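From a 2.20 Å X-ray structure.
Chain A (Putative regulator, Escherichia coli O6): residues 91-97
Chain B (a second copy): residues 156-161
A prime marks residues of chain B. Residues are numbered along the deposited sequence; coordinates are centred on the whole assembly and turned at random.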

# COMPACT_ATOMS: atom_id res chain seq x y z
N LEU A 91 -14.75 -0.10 4.34
CA LEU A 91 -14.94 0.75 3.18
C LEU A 91 -14.72 -0.02 1.88
O LEU A 91 -15.61 -0.06 1.06
CB LEU A 91 -13.99 1.95 3.22
CG LEU A 91 -14.03 2.86 2.02
CD1 LEU A 91 -15.47 3.37 1.68
CD2 LEU A 91 -13.08 4.00 2.28
N PHE A 92 -13.56 -0.64 1.73
CA PHE A 92 -13.20 -1.22 0.45
C PHE A 92 -13.97 -2.50 0.08
O PHE A 92 -14.43 -2.62 -1.06
CB PHE A 92 -11.70 -1.31 0.33
CG PHE A 92 -11.06 0.04 0.23
CD1 PHE A 92 -11.10 0.76 -0.96
CD2 PHE A 92 -10.52 0.66 1.35
CE1 PHE A 92 -10.56 2.04 -1.05
CE2 PHE A 92 -9.95 1.95 1.24
CZ PHE A 92 -9.98 2.62 0.04
N PRO A 93 -14.21 -3.39 1.05
CA PRO A 93 -15.15 -4.48 0.80
C PRO A 93 -16.49 -3.98 0.35
O PRO A 93 -17.10 -4.60 -0.52
CB PRO A 93 -15.28 -5.14 2.18
CG PRO A 93 -13.89 -4.93 2.79
CD PRO A 93 -13.55 -3.52 2.35
N THR A 94 -16.95 -2.85 0.90
CA THR A 94 -18.25 -2.32 0.54
C THR A 94 -18.27 -1.74 -0.88
O THR A 94 -19.26 -1.87 -1.60
CB THR A 94 -18.74 -1.26 1.57
OG1 THR A 94 -18.76 -1.82 2.90
CG2 THR A 94 -20.13 -0.76 1.23
N ILE A 95 -17.20 -1.06 -1.26
CA ILE A 95 -17.01 -0.57 -2.62
C ILE A 95 -17.13 -1.77 -3.57
O ILE A 95 -17.87 -1.72 -4.54
CB ILE A 95 -15.65 0.19 -2.71
CG1 ILE A 95 -15.77 1.54 -1.97
CG2 ILE A 95 -15.16 0.36 -4.15
CD1 ILE A 95 -14.46 2.39 -1.91
N GLU A 96 -16.47 -2.88 -3.21
CA GLU A 96 -16.45 -4.06 -4.07
C GLU A 96 -17.81 -4.69 -4.18
O GLU A 96 -18.22 -4.96 -5.29
CB GLU A 96 -15.38 -5.08 -3.61
CG GLU A 96 -13.94 -4.62 -3.89
CD GLU A 96 -12.94 -5.73 -3.70
OE1 GLU A 96 -13.25 -6.64 -2.92
OE2 GLU A 96 -11.88 -5.77 -4.37
N SER A 97 -18.53 -4.88 -3.07
CA SER A 97 -19.88 -5.41 -3.14
C SER A 97 -20.84 -4.60 -3.96
O SER A 97 -21.59 -5.14 -4.78
CB SER A 97 -20.55 -5.55 -1.76
OG SER A 97 -19.74 -6.21 -0.80
N ASN B 156 -6.90 -10.68 3.60
CA ASN B 156 -7.69 -9.70 2.84
C ASN B 156 -7.11 -8.31 2.64
O ASN B 156 -6.46 -7.76 3.51
CB ASN B 156 -9.09 -9.59 3.43
CG ASN B 156 -10.15 -9.45 2.37
OD1 ASN B 156 -10.27 -10.30 1.49
ND2 ASN B 156 -10.93 -8.39 2.45
N LYS B 157 -7.37 -7.73 1.47
CA LYS B 157 -6.77 -6.47 1.08
C LYS B 157 -6.51 -5.57 2.26
O LYS B 157 -7.24 -5.62 3.24
CB LYS B 157 -7.68 -5.72 0.10
CG LYS B 157 -7.87 -6.33 -1.27
CD LYS B 157 -9.21 -5.92 -1.88
CE LYS B 157 -9.91 -4.83 -1.03
NZ LYS B 157 -10.90 -5.30 -0.03
N TYR B 158 -5.50 -4.72 2.16
CA TYR B 158 -5.17 -3.78 3.24
C TYR B 158 -3.97 -2.87 2.94
O TYR B 158 -3.45 -2.19 3.82
CB TYR B 158 -4.96 -4.53 4.57
N TYR B 159 -3.54 -2.87 1.69
CA TYR B 159 -2.61 -1.87 1.24
C TYR B 159 -3.46 -0.66 0.92
O TYR B 159 -2.96 0.39 0.61
CB TYR B 159 -1.87 -2.36 -0.00
N LEU B 160 -4.77 -0.81 1.02
CA LEU B 160 -5.65 0.30 0.73
C LEU B 160 -6.08 1.02 1.96
O LEU B 160 -6.39 0.41 2.93
CB LEU B 160 -6.88 -0.20 0.02
CG LEU B 160 -6.54 -1.13 -1.09
CD1 LEU B 160 -7.78 -1.55 -1.66
CD2 LEU B 160 -5.78 -0.40 -2.07
N GLY B 161 -6.12 2.32 1.89
CA GLY B 161 -6.64 3.13 3.00
C GLY B 161 -5.55 4.01 3.55
O GLY B 161 -4.38 3.58 3.67

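How do the two backbones lie against each other? Residues 91-97 of chain A form a stretch of helix, held by i to i+4 bonds such as Ile95 N to Leu91 O (3.0 Å) and Glu96 N to Phe92 O (3.0 Å). The stretch from chain B has no regular helix or strand, so it meets the helix as an irregular loop. The nearest CA atoms, those of Phe92 and Leu160′, stand 7.7 Å apart, and no hydrogen bond crosses between the stretches. Side chains must therefore bridge most of the gap.

What fills the space at Phe92? Its chi1 is m and its CA-to-CB bond points toward the loop, carrying the ring to Leu160′. There CB of Leu160′ sits 4.0 Å from the centroid of the Phe92 ring, 13° off the ring normal, a CH-pi contact in which an aliphatic group rests over the aromatic face. The loop backbone also nears the ring, with Gly161′ N 3.9 Å from Phe92 CE2. The backbone angles of Gly161′ themselves call for glycine, since a CB would be jammed against the preceding carbonyl oxygen.

How does Lys157′ engage the helix? It reaches in beside Phe92 and Pro93, and beside Glu96 about one turn further along. Lys157′ NZ lies 4.0 Å from Glu96 OE1, a long salt bridge in which opposite charges attract without a hydrogen bond. The aliphatic part of the lysine also comes close, with Lys157′ CD 3.7 Å from Glu96 OE2, while Lys157′ NZ is 4.0 Å from Pro93 CD.

How firm is this contact? The buried surface is modest, 262 Å² summed over both sides, and the loop is poorly ordered, so all of the loop's positions, Lys157′ NZ included, deserve caution.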